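Local structure of Rab GDP-dissociation inhibitor (Saccharomyces cerevisiae, 2BCG) at residues K151-W156 / E217-Y222; S190-I195 / D206-P211. The protein regulates the GDP/GTP cycle of the Rab GTPase Sec4 by inhibiting GDP release, and extracts GDP-bound Ypt7 from vacuolar membranes in yeast. One frame throughout, in Å; residues are numbered along the deposited sequence. Where two conformers were deposited one is given.

Interaction 1 of 2, residues K151-W156 / E217-Y222; sequences KKFLEW and ERILLY. With GER (geran-8-yl geran), chain D.
Ile219 reaches from helix 212-229 to meet Phe153 of helix 144-159, and the two side chains approach from opposite directions. The methyl CD1 of Ile219 arrives at the edge of the phenyl ring, in its plane, and lies 3.9 Å from CZ of Phe153. A second touch is looser: the CG2 branch of Ile219 sits 4.3 Å from CD2 of Leu154. One isoleucine thus serves both neighbours, CD1 for the ring and CG2 for the leucine. Phe153 can meet it because CG is anti to the backbone N (chi1 172°), which carries the ring out from its own helix until CZ leads. The contact is small and wholly apolar, with no hydrogen bond between the two segments.

While CD2 of Leu154 faces Ile219, the other branch turns to the geranylgeranyl lipid of chain D, where CD1 of Leu154 lies 3.7 Å from C11 of the lipid. CB of the same leucine is also 3.7 Å from the lipid methyl C9, and CG of Glu155 approaches that methyl equally closely. Further along the lipid, its C16 lies 4.0 Å from CD of Lys151, so the aliphatic parts of two charged residues join in covering the isoprenoid.

Behind this first shell, Ile195 of helix 189-199 packs against both Phe153 and Ile219, and Met178 of helix 178-184 also touches both. Met199 backs Leu154. One turn farther along helix 144-159, Trp156 meets Phe216 of helix 212-229 edge-to-face. The whole is the buried apolar packing of a helical bundle, here placed so that helix 144-159 lines the isoprenoid-binding site of this Rab GDI with Lys151, Leu154 and Glu155.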
loop_
_atom_site.group_PDB
_atom_site.type_symbol
_atom_site.label_atom_id
_atom_site.label_comp_id
_atom_site.label_asym_id
_atom_site.label_seq_id
_atom_site.Cartn_x
_atom_site.Cartn_y
_atom_site.Cartn_z
ATOM N N LYS A 151 3.015 -3.427 36.132
ATOM C CA LYS A 151 3.002 -4.876 35.881
ATOM C C LYS A 151 1.669 -5.551 36.236
ATOM O O LYS A 151 1.139 -6.354 35.454
ATOM C CB LYS A 151 4.152 -5.536 36.640
ATOM C CG LYS A 151 4.327 -7.011 36.359
ATOM C CD LYS A 151 5.778 -7.390 36.527
ATOM C CE LYS A 151 6.003 -8.895 36.593
ATOM N NZ LYS A 151 7.491 -9.110 36.649
ATOM N N LYS A 152 1.121 -5.223 37.407
ATOM C CA LYS A 152 -0.171 -5.773 37.795
ATOM C C LYS A 152 -1.258 -5.344 36.831
ATOM O O LYS A 152 -2.125 -6.136 36.482
ATOM C CB LYS A 152 -0.520 -5.369 39.222
ATOM C CG LYS A 152 0.463 -5.930 40.222
ATOM C CD LYS A 152 0.115 -5.534 41.627
ATOM C CE LYS A 152 0.652 -6.591 42.583
ATOM N NZ LYS A 152 0.423 -6.221 44.001
ATOM N N PHE A 153 -1.190 -4.091 36.383
ATOM C CA PHE A 153 -2.098 -3.596 35.351
ATOM C C PHE A 153 -2.010 -4.431 34.067
ATOM O O PHE A 153 -3.029 -4.891 33.549
ATOM C CB PHE A 153 -1.795 -2.125 35.054
ATOM C CG PHE A 153 -2.539 -1.578 33.870
ATOM C CD1 PHE A 153 -3.889 -1.276 33.972
ATOM C CD2 PHE A 153 -1.875 -1.332 32.659
ATOM C CE1 PHE A 153 -4.594 -0.758 32.887
ATOM C CE2 PHE A 153 -2.559 -0.815 31.572
ATOM C CZ PHE A 153 -3.925 -0.523 31.679
ATOM N N LEU A 154 -0.798 -4.632 33.562
ATOM C CA LEU A 154 -0.626 -5.378 32.321
ATOM C C LEU A 154 -0.953 -6.864 32.482
ATOM O O LEU A 154 -1.394 -7.509 31.527
ATOM C CB LEU A 154 0.787 -5.171 31.743
ATOM C CG LEU A 154 1.124 -3.759 31.233
ATOM C CD1 LEU A 154 2.569 -3.750 30.783
ATOM C CD2 LEU A 154 0.213 -3.295 30.092
ATOM N N GLU A 155 -0.751 -7.405 33.688
ATOM C CA GLU A 155 -1.141 -8.790 33.989
ATOM C C GLU A 155 -2.664 -8.962 33.942
ATOM O O GLU A 155 -3.169 -10.018 33.550
ATOM C CB GLU A 155 -0.584 -9.232 35.350
ATOM C CG GLU A 155 0.920 -9.572 35.336
ATOM C CD GLU A 155 1.506 -9.747 36.739
ATOM O OE1 GLU A 155 0.886 -9.268 37.726
ATOM O OE2 GLU A 155 2.592 -10.357 36.857
ATOM N N TRP A 156 -3.384 -7.919 34.334
ATOM C CA TRP A 156 -4.838 -7.903 34.243
ATOM C C TRP A 156 -5.297 -7.818 32.781
ATOM O O TRP A 156 -6.222 -8.542 32.383
ATOM C CB TRP A 156 -5.408 -6.772 35.100
ATOM C CG TRP A 156 -6.847 -6.459 34.857
ATOM C CD1 TRP A 156 -7.931 -7.154 35.319
ATOM C CD2 TRP A 156 -7.367 -5.347 34.125
ATOM N NE1 TRP A 156 -9.092 -6.551 34.905
ATOM C CE2 TRP A 156 -8.778 -5.436 34.171
ATOM C CE3 TRP A 156 -6.779 -4.283 33.426
ATOM C CZ2 TRP A 156 -9.609 -4.508 33.541
ATOM C CZ3 TRP A 156 -7.606 -3.358 32.794
ATOM C CH2 TRP A 156 -9.009 -3.477 32.857
ATOM N N GLU A 217 -8.962 -2.473 24.701
ATOM C CA GLU A 217 -8.702 -3.109 23.405
ATOM C C GLU A 217 -7.469 -2.544 22.679
ATOM O O GLU A 217 -6.702 -3.322 22.109
ATOM C CB GLU A 217 -9.954 -3.159 22.507
ATOM C CG GLU A 217 -10.502 -1.825 21.979
ATOM C CD GLU A 217 -11.940 -1.911 21.400
ATOM O OE1 GLU A 217 -12.516 -3.017 21.337
ATOM O OE2 GLU A 217 -12.491 -0.860 20.982
ATOM N N ARG A 218 -7.273 -1.219 22.700
ATOM C CA ARG A 218 -6.074 -0.606 22.079
ATOM C C ARG A 218 -4.779 -1.062 22.766
ATOM O O ARG A 218 -3.794 -1.353 22.093
ATOM C CB ARG A 218 -6.140 0.926 22.061
ATOM C CG ARG A 218 -7.160 1.591 21.115
ATOM C CD ARG A 218 -7.073 3.085 21.377
ATOM N NE ARG A 218 -7.805 3.934 20.451
ATOM C CZ ARG A 218 -7.303 4.991 19.812
ATOM N NH1 ARG A 218 -6.036 5.371 19.992
ATOM N NH2 ARG A 218 -8.084 5.688 18.991
ATOM N N ILE A 219 -4.774 -1.118 24.101
ATOM C CA ILE A 219 -3.616 -1.574 24.841
ATOM C C ILE A 219 -3.334 -3.051 24.577
ATOM O O ILE A 219 -2.194 -3.448 24.349
ATOM C CB ILE A 219 -3.804 -1.306 26.364
ATOM C CG1 ILE A 219 -3.924 0.205 26.609
ATOM C CG2 ILE A 219 -2.654 -1.941 27.167
ATOM C CD1 ILE A 219 -4.578 0.545 27.947
ATOM N N LEU A 220 -4.380 -3.885 24.617
ATOM C CA LEU A 220 -4.222 -5.269 24.199
ATOM C C LEU A 220 -3.666 -5.410 22.765
ATOM O O LEU A 220 -2.732 -6.200 22.554
ATOM C CB LEU A 220 -5.550 -6.009 24.324
ATOM C CG LEU A 220 -5.552 -7.518 24.092
ATOM C CD1 LEU A 220 -4.657 -8.291 25.059
ATOM C CD2 LEU A 220 -7.013 -7.958 24.181
ATOM N N LEU A 221 -4.232 -4.637 21.828
ATOM C CA LEU A 221 -3.749 -4.601 20.416
ATOM C C LEU A 221 -2.261 -4.249 20.363
ATOM O O LEU A 221 -1.499 -4.883 19.641
ATOM C CB LEU A 221 -4.561 -3.626 19.562
ATOM C CG LEU A 221 -4.093 -3.427 18.102
ATOM C CD1 LEU A 221 -4.092 -4.741 17.305
ATOM C CD2 LEU A 221 -4.882 -2.364 17.402
ATOM N N TYR A 222 -1.843 -3.246 21.132
ATOM C CA TYR A 222 -0.429 -2.870 21.156
ATOM C C TYR A 222 0.443 -4.015 21.648
ATOM O O TYR A 222 1.467 -4.343 21.030
ATOM C CB TYR A 222 -0.223 -1.642 22.056
ATOM C CG TYR A 222 1.183 -1.071 22.049
ATOM C CD1 TYR A 222 2.201 -1.672 22.809
ATOM C CD2 TYR A 222 1.484 0.074 21.293
ATOM C CE1 TYR A 222 3.509 -1.154 22.811
ATOM C CE2 TYR A 222 2.786 0.612 21.278
ATOM C CZ TYR A 222 3.788 -0.010 22.045
ATOM O OH TYR A 222 5.073 0.499 22.012
HETATM C C1 GER D . -0.314 -10.023 25.708
HETATM C C2 GER D . 0.803 -9.288 26.491
HETATM C C3 GER D . 0.586 -8.330 27.496
HETATM C C4 GER D . -0.820 -7.893 27.936
HETATM C C5 GER D . 1.805 -7.677 28.167
HETATM C C6 GER D . 2.067 -8.188 29.591
HETATM C C7 GER D . 3.321 -7.774 30.053
HETATM C C8 GER D . 3.800 -7.699 31.368
HETATM C C9 GER D . 2.920 -8.114 32.561
HETATM C C10 GER D . 5.243 -7.218 31.613
HETATM C C11 GER D . 5.336 -5.780 32.154
HETATM C C12 GER D . 6.604 -5.538 32.685
HETATM C C13 GER D . 7.106 -4.389 33.300
HETATM C C14 GER D . 6.265 -3.127 33.484
HETATM C C15 GER D . 8.549 -4.387 33.802
HETATM C C16 GER D . 8.610 -4.791 35.267
HETATM C C17 GER D . 9.863 -4.528 35.798
HETATM C C18 GER D . 10.144 -4.174 37.113
HETATM C C19 GER D . 9.004 -4.041 38.144
HETATM C C20 GER D . 11.609 -3.921 37.525
#

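Interaction 2 of 2, residues S190-I195 / D206-P211; sequences STKEFI and DYLQQP. With GER (geran-8-yl geran), chain C.
Lys192, on helix 189-199, and Leu208, in the 3-10 turn 206-208 of the loop leading to helix 212-229, bring the two backbones nearest each other, with their CA atoms 8.9 Å apart. Side chains of the turn span that gap. Tyr207 extends its ring toward the helix, and its OH lies 3.2 Å from the carbonyl O of Lys192, which sits at the ring edge, near its plane. That hydroxyl has a firmer partner in Tyr182 of helix 178-184, to whose OH it is hydrogen-bonded. The torsion at chi1 79° sets CG of Tyr207 between its backbone N and carbonyl carbon, and one face of the ring is then covered by CG of its own neighbour Leu208, 4.0 Å above the plane and offset toward the rim. The Trp202 ring stacks with Tyr207 as well.

Leu208 also turns toward the helix, where its CD2 is 4.4 Å from CD of Lys192, a loose touch on the aliphatic part of the lysine. The extended lysine chain runs on past it, and NZ forms a salt bridge with Asp179.

Phe194 points away from the turn and into the lipid site. Its CZ comes within 3.6 Å of C19 of the geranylgeranyl group of chain C, and CE2 lies 3.7 Å from C16, the approach being oblique to the ring. An alanine at this position removes the ring, and would probably leave the C16 and C19 end of the lipid without one of its apolar neighbours. Chemically, then, the helix is two-sided: lysine methylenes and a backbone carbonyl meet the tyrosine and leucine of the turn, a salt bridge secures the lysine's charged end, and an aromatic ring is left for the isoprenoid.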
loop_
_atom_site.group_PDB
_atom_site.type_symbol
_atom_site.label_atom_id
_atom_site.label_comp_id
_atom_site.label_asym_id
_atom_site.label_seq_id
_atom_site.Cartn_x
_atom_site.Cartn_y
_atom_site.Cartn_z
ATOM N N SER A 190 2.101 10.307 35.397
ATOM C CA SER A 190 3.105 10.043 34.348
ATOM C C SER A 190 2.896 8.651 33.723
ATOM O O SER A 190 3.028 8.490 32.505
ATOM C CB SER A 190 4.545 10.263 34.829
ATOM O OG SER A 190 4.838 9.483 35.959
ATOM N N THR A 191 2.512 7.673 34.543
ATOM C CA THR A 191 2.225 6.309 34.053
ATOM C C THR A 191 0.962 6.292 33.210
ATOM O O THR A 191 0.910 5.639 32.149
ATOM C CB THR A 191 2.132 5.304 35.216
ATOM O OG1 THR A 191 3.392 5.251 35.878
ATOM C CG2 THR A 191 1.802 3.917 34.752
ATOM N N LYS A 192 -0.038 7.049 33.635
ATOM C CA LYS A 192 -1.255 7.180 32.844
ATOM C C LYS A 192 -0.901 7.716 31.456
ATOM O O LYS A 192 -1.375 7.154 30.468
ATOM C CB LYS A 192 -2.286 8.070 33.526
ATOM C CG LYS A 192 -2.801 7.577 34.873
ATOM C CD LYS A 192 -3.873 8.570 35.316
ATOM C CE LYS A 192 -4.106 8.548 36.804
ATOM N NZ LYS A 192 -5.224 9.484 37.144
ATOM N N GLU A 193 -0.077 8.774 31.387
ATOM C CA GLU A 193 0.312 9.405 30.096
ATOM C C GLU A 193 1.032 8.400 29.213
ATOM O O GLU A 193 0.741 8.286 28.014
ATOM C CB GLU A 193 1.189 10.661 30.297
ATOM C CG GLU A 193 2.174 10.948 29.107
ATOM C CD GLU A 193 2.954 12.255 29.238
ATOM O OE1 GLU A 193 4.220 12.237 29.295
ATOM O OE2 GLU A 193 2.295 13.299 29.268
ATOM N N PHE A 194 1.950 7.654 29.809
ATOM C CA PHE A 194 2.692 6.630 29.076
ATOM C C PHE A 194 1.771 5.548 28.500
ATOM O O PHE A 194 1.850 5.203 27.311
ATOM C CB PHE A 194 3.773 5.979 29.935
ATOM C CG PHE A 194 4.459 4.854 29.237
ATOM C CD1 PHE A 194 5.502 5.098 28.323
ATOM C CD2 PHE A 194 4.019 3.538 29.424
ATOM C CE1 PHE A 194 6.107 4.030 27.639
ATOM C CE2 PHE A 194 4.609 2.471 28.741
ATOM C CZ PHE A 194 5.663 2.716 27.850
ATOM N N ILE A 195 0.897 4.981 29.332
ATOM C CA ILE A 195 -0.000 3.945 28.845
ATOM C C ILE A 195 -0.940 4.509 27.789
ATOM O O ILE A 195 -1.077 3.915 26.703
ATOM C CB ILE A 195 -0.844 3.330 29.982
ATOM C CG1 ILE A 195 0.086 2.584 30.931
ATOM C CG2 ILE A 195 -1.939 2.370 29.401
ATOM C CD1 ILE A 195 -0.581 2.269 32.294
ATOM N N ASP A 206 -8.723 12.801 26.301
ATOM C CA ASP A 206 -10.182 12.632 26.364
ATOM C C ASP A 206 -10.570 11.263 26.923
ATOM O O ASP A 206 -11.533 11.157 27.687
ATOM C CB ASP A 206 -10.807 12.769 24.983
ATOM C CG ASP A 206 -10.653 14.162 24.389
ATOM O OD1 ASP A 206 -10.165 15.086 25.084
ATOM O OD2 ASP A 206 -11.040 14.328 23.204
ATOM N N TYR A 207 -9.823 10.222 26.537
ATOM C CA TYR A 207 -10.123 8.819 26.912
ATOM C C TYR A 207 -10.234 8.567 28.427
ATOM O O TYR A 207 -10.856 7.583 28.848
ATOM C CB TYR A 207 -9.070 7.870 26.339
ATOM C CG TYR A 207 -7.791 7.849 27.157
ATOM C CD1 TYR A 207 -6.807 8.852 27.007
ATOM C CD2 TYR A 207 -7.573 6.837 28.096
ATOM C CE1 TYR A 207 -5.622 8.831 27.774
ATOM C CE2 TYR A 207 -6.409 6.801 28.871
ATOM C CZ TYR A 207 -5.450 7.803 28.719
ATOM O OH TYR A 207 -4.307 7.752 29.480
ATOM N N LEU A 208 -9.611 9.427 29.231
ATOM C CA LEU A 208 -9.595 9.248 30.683
ATOM C C LEU A 208 -11.008 9.214 31.287
ATOM O O LEU A 208 -11.257 8.497 32.263
ATOM C CB LEU A 208 -8.782 10.349 31.347
ATOM C CG LEU A 208 -7.248 10.343 31.230
ATOM C CD1 LEU A 208 -6.732 11.613 31.887
ATOM C CD2 LEU A 208 -6.627 9.115 31.880
ATOM N N GLN A 209 -11.915 9.977 30.689
ATOM C CA GLN A 209 -13.269 10.108 31.222
ATOM C C GLN A 209 -14.296 9.348 30.384
ATOM O O GLN A 209 -15.500 9.543 30.536
ATOM C CB GLN A 209 -13.636 11.587 31.401
ATOM C CG GLN A 209 -12.641 12.393 32.257
ATOM C CD GLN A 209 -12.368 11.779 33.638
ATOM O OE1 GLN A 209 -13.209 11.072 34.204
ATOM N NE2 GLN A 209 -11.182 12.051 34.184
ATOM N N GLN A 210 -13.813 8.457 29.520
ATOM C CA GLN A 210 -14.668 7.635 28.664
ATOM C C GLN A 210 -14.594 6.176 29.133
ATOM O O GLN A 210 -13.624 5.808 29.808
ATOM C CB GLN A 210 -14.224 7.749 27.201
ATOM C CG GLN A 210 -14.646 9.045 26.536
ATOM C CD GLN A 210 -13.928 9.315 25.232
ATOM O OE1 GLN A 210 -13.212 8.461 24.701
ATOM N NE2 GLN A 210 -14.118 10.516 24.703
ATOM N N PRO A 211 -15.623 5.343 28.807
ATOM C CA PRO A 211 -15.592 3.913 29.107
ATOM C C PRO A 211 -14.248 3.258 28.773
ATOM O O PRO A 211 -13.638 3.580 27.750
ATOM C CB PRO A 211 -16.679 3.341 28.196
ATOM C CG PRO A 211 -17.672 4.432 28.119
ATOM C CD PRO A 211 -16.897 5.723 28.161
HETATM C C1 GER C . 2.954 -12.974 25.491
HETATM C C2 GER C . 4.319 -12.258 25.514
HETATM C C3 GER C . 4.777 -11.519 26.615
HETATM C C4 GER C . 3.925 -11.392 27.891
HETATM C C5 GER C . 6.158 -10.822 26.570
HETATM C C6 GER C . 6.196 -9.609 25.618
HETATM C C7 GER C . 5.872 -8.400 26.253
HETATM C C8 GER C . 4.959 -7.432 25.804
HETATM C C9 GER C . 4.180 -7.678 24.507
HETATM C C10 GER C . 4.680 -6.144 26.617
HETATM C C11 GER C . 5.483 -4.876 26.250
HETATM C C12 GER C . 5.517 -4.050 27.384
HETATM C C13 GER C . 5.457 -2.659 27.567
HETATM C C14 GER C . 5.334 -1.684 26.384
HETATM C C15 GER C . 5.513 -2.116 29.008
HETATM C C16 GER C . 6.302 -0.810 29.168
HETATM C C17 GER C . 7.159 -0.855 30.270
HETATM C C18 GER C . 7.916 0.164 30.866
HETATM C C19 GER C . 7.923 1.615 30.367
HETATM C C20 GER C . 8.779 -0.174 32.073
#

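How the interactions relate
Interaction 1 is the more interior of the two: all three of its touching residues are buried, whereas in interaction 2 Tyr207 is buried but Lys192 and Leu208 are partly exposed. Their centres lie 13 Å apart, and they join directly through Ile195, whose CG2 is 3.5 Å from CD1 of Ile219 and whose CD1 is 3.7 Å from CE2 of Phe153. Helix 189-199 of interaction 2 thereby packs on both helices of interaction 1. The chemistry follows position: hydrocarbon alone inside, hydroxyl, carbonyl and charge nearer the surface. Both contacts border the chain C lipid, through Leu154 and Phe194, while the chain D lipid lies along 151-156.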